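Local atomic coordinates of enoyl-CoA hydratase subunit I (Geobacillus kaustophilus, PDB entry 2PBP), a protein that probably acts as a hydro-lyase of the enoyl-CoA hydratase/isomerase family, adding water across the double bond of enoyl-CoA thioesters. Residues A[149-153]-A[154-158]. Numbering follows the deposited sequence.
Sequences KLIGP and KRALE
Arg155 reaches back to the carbonyl oxygen of Ile151, where NE and one terminal nitrogen of its guanidinium group converge on the single acceptor. Arg155 NE lies 2.9 Å from Ile151 O and uses a lone pair within the carbonyl plane, whereas Arg155 NH2, 3.0 Å from the same Ile151 O, comes in from above that plane. The acceptor itself sits at the guanidinium edge and in the plane of that group, so the fork fixes how the flat group is turned. A bend at chi3 (-65°) in an otherwise extended chain swings the head back to this oxygen. Water 1 adds a third link, donating to Ile151 O and accepting from the backbone N of Arg155, so that a carbonyl at the end of one helix is tied to the first turn of the next by side chain and solvent together.

Backbone bonds start the new helix: Ala156 N donates to Gly152 O (3.0 Å) and Leu157 N to Pro153 O (3.0 Å). Gly152 holds the N-cap position and leaves the helical conformation with positive phi (88°), in a phi/psi combination that glycine accepts readily.

Apolar contact accompanies the polar link. With CG1 of Ile151 set between its backbone N and carbonyl carbon (chi1 65°), CD1 of Ile151 comes within 3.6 Å of Arg155 CB and 3.7 Å of Ala156 N at the start of the new helix, and Ile151 CG1 faces Ala156 CB at 4.4 Å. Leu174 touches both Ile151 and Arg155.

Together these contacts form a helix-glycine-helix junction, in which Gly152 follows helix 143-151 and N-caps helix 153-162, with Pro153 at N1, within the crotonase fold.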
ATOM      1  N   LYS A 149      10.490  -5.523   5.859  1.00  7.76           N
ATOM      2  CA  LYS A 149       9.707  -4.576   5.075  1.00  8.12           C
ATOM      3  C   LYS A 149       8.324  -4.376   5.685  1.00  8.50           C
ATOM      4  O   LYS A 149       7.759  -3.286   5.611  1.00 10.31           O
ATOM      5  CB  LYS A 149       9.575  -5.053   3.626  1.00  7.95           C
ATOM      6  CG  LYS A 149      10.887  -5.023   2.847  1.00 11.05           C
ATOM      7  CD  LYS A 149      10.661  -5.258   1.364  1.00 14.61           C
ATOM      8  CE  LYS A 149      11.973  -5.242   0.586  1.00 16.48           C
ATOM      9  NZ  LYS A 149      12.695  -3.940   0.691  1.00 13.75           N
ATOM     10  N   LEU A 150       7.783  -5.419   6.304  1.00  7.97           N
ATOM     11  CA  LEU A 150       6.460  -5.327   6.906  1.00  8.68           C
ATOM     12  C   LEU A 150       6.394  -4.645   8.269  1.00  8.14           C
ATOM     13  O   LEU A 150       5.479  -3.863   8.522  1.00  8.22           O
ATOM     14  CB  LEU A 150       5.831  -6.718   7.025  1.00  7.53           C
ATOM     15  CG  LEU A 150       5.355  -7.380   5.731  1.00  7.67           C
ATOM     16  CD1 LEU A 150       4.958  -8.821   6.012  1.00  9.40           C
ATOM     17  CD2 LEU A 150       4.173  -6.599   5.164  1.00  8.58           C
ATOM     18  N   ILE A 151       7.352  -4.931   9.148  1.00  8.44           N
ATOM     19  CA  ILE A 151       7.309  -4.350  10.486  1.00  6.83           C
ATOM     20  C   ILE A 151       8.489  -3.482  10.924  1.00  7.63           C
ATOM     21  O   ILE A 151       8.541  -3.038  12.073  1.00  8.76           O
ATOM     22  CB  ILE A 151       7.067  -5.474  11.538  1.00  8.43           C
ATOM     23  CG1 ILE A 151       8.243  -6.450  11.579  1.00  8.86           C
ATOM     24  CG2 ILE A 151       5.833  -6.281  11.146  1.00  7.22           C
ATOM     25  CD1 ILE A 151       8.314  -7.321  12.835  1.00 13.93           C
ATOM     26  N   GLY A 152       9.432  -3.240  10.019  1.00  7.34           N
ATOM     27  CA  GLY A 152      10.578  -2.412  10.358  1.00  6.75           C
ATOM     28  C   GLY A 152      11.732  -3.197  10.958  1.00  6.51           C
ATOM     29  O   GLY A 152      11.517  -4.268  11.519  1.00  6.73           O
ATOM     30  N   PRO A 153      12.968  -2.680  10.875  1.00  7.00           N
ATOM     31  CA  PRO A 153      14.145  -3.368  11.418  1.00  6.89           C
ATOM     32  C   PRO A 153      14.203  -3.534  12.937  1.00  7.29           C
ATOM     33  O   PRO A 153      14.737  -4.530  13.433  1.00  5.82           O
ATOM     34  CB  PRO A 153      15.303  -2.529  10.888  1.00  7.94           C
ATOM     35  CG  PRO A 153      14.724  -1.152  10.883  1.00  9.49           C
ATOM     36  CD  PRO A 153      13.345  -1.380  10.294  1.00  7.43           C
ATOM     37  N   LYS A 154      13.670  -2.564  13.675  1.00  7.68           N
ATOM     38  CA  LYS A 154      13.686  -2.627  15.138  1.00  8.73           C
ATOM     39  C   LYS A 154      12.912  -3.847  15.646  1.00  9.46           C
ATOM     40  O   LYS A 154      13.415  -4.632  16.456  1.00  8.39           O
ATOM     41  CB  LYS A 154      13.087  -1.343  15.733  1.00  8.34           C
ATOM     42  CG  LYS A 154      13.916  -0.077  15.490  1.00  7.48           C
ATOM     43  CD  LYS A 154      15.120  -0.005  16.425  1.00  9.23           C
ATOM     44  CE  LYS A 154      15.966   1.240  16.177  1.00  6.35           C
ATOM     45  NZ  LYS A 154      16.703   1.184  14.877  1.00  5.31           N
ATOM     46  N   ARG A 155      11.686  -4.014  15.166  1.00  6.92           N
ATOM     47  CA  ARG A 155      10.883  -5.147  15.594  1.00  6.77           C
ATOM     48  C   ARG A 155      11.338  -6.448  14.934  1.00  5.64           C
ATOM     49  O   ARG A 155      11.356  -7.501  15.568  1.00  5.87           O
ATOM     50  CB  ARG A 155       9.400  -4.869  15.311  1.00  6.78           C
ATOM     51  CG  ARG A 155       8.828  -3.779  16.215  1.00 10.25           C
ATOM     52  CD  ARG A 155       7.360  -3.494  15.955  1.00 13.51           C
ATOM     53  NE  ARG A 155       7.152  -2.937  14.625  1.00 13.38           N
ATOM     54  CZ  ARG A 155       6.105  -2.198  14.277  1.00 15.57           C
ATOM     55  NH1 ARG A 155       5.163  -1.922  15.167  1.00 15.38           N
ATOM     56  NH2 ARG A 155       6.004  -1.733  13.039  1.00 14.96           N
ATOM     57  N   ALA A 156      11.743  -6.369  13.671  1.00  6.78           N
ATOM     58  CA  ALA A 156      12.185  -7.555  12.945  1.00  6.23           C
ATOM     59  C   ALA A 156      13.371  -8.243  13.607  1.00  8.91           C
ATOM     60  O   ALA A 156      13.378  -9.466  13.754  1.00  5.79           O
ATOM     61  CB  ALA A 156      12.538  -7.190  11.511  1.00  7.45           C
ATOM     62  N   LEU A 157      14.375  -7.463  14.000  1.00  7.20           N
ATOM     63  CA  LEU A 157      15.563  -8.040  14.627  1.00  7.84           C
ATOM     64  C   LEU A 157      15.239  -8.743  15.938  1.00  7.71           C
ATOM     65  O   LEU A 157      15.876  -9.734  16.291  1.00  6.97           O
ATOM     66  CB  LEU A 157      16.632  -6.965  14.837  1.00  7.08           C
ATOM     67  CG  LEU A 157      17.345  -6.549  13.544  1.00  6.12           C
ATOM     68  CD1 LEU A 157      18.271  -5.373  13.810  1.00  8.21           C
ATOM     69  CD2 LEU A 157      18.125  -7.744  12.989  1.00  6.24           C
ATOM     70  N   GLU A 158      14.243  -8.235  16.652  1.00  8.37           N
ATOM     71  CA  GLU A 158      13.836  -8.845  17.909  1.00  8.97           C
ATOM     72  C   GLU A 158      13.409 -10.290  17.623  1.00  9.44           C
ATOM     73  O   GLU A 158      13.891 -11.234  18.253  1.00  8.94           O
ATOM     74  CB  GLU A 158      12.664  -8.062  18.515  1.00 11.22           C
ATOM     75  CG  GLU A 158      12.322  -8.437  19.948  1.00 16.06           C
ATOM     76  CD  GLU A 158      11.074  -7.732  20.453  1.00 18.01           C
ATOM     77  OE1 GLU A 158      10.960  -6.504  20.259  1.00 20.02           O
ATOM     78  OE2 GLU A 158      10.207  -8.403  21.049  1.00 25.96           O
TER
HETATM   79  O   HOH W   1      10.563  -1.727  13.547  1.00  6.13           O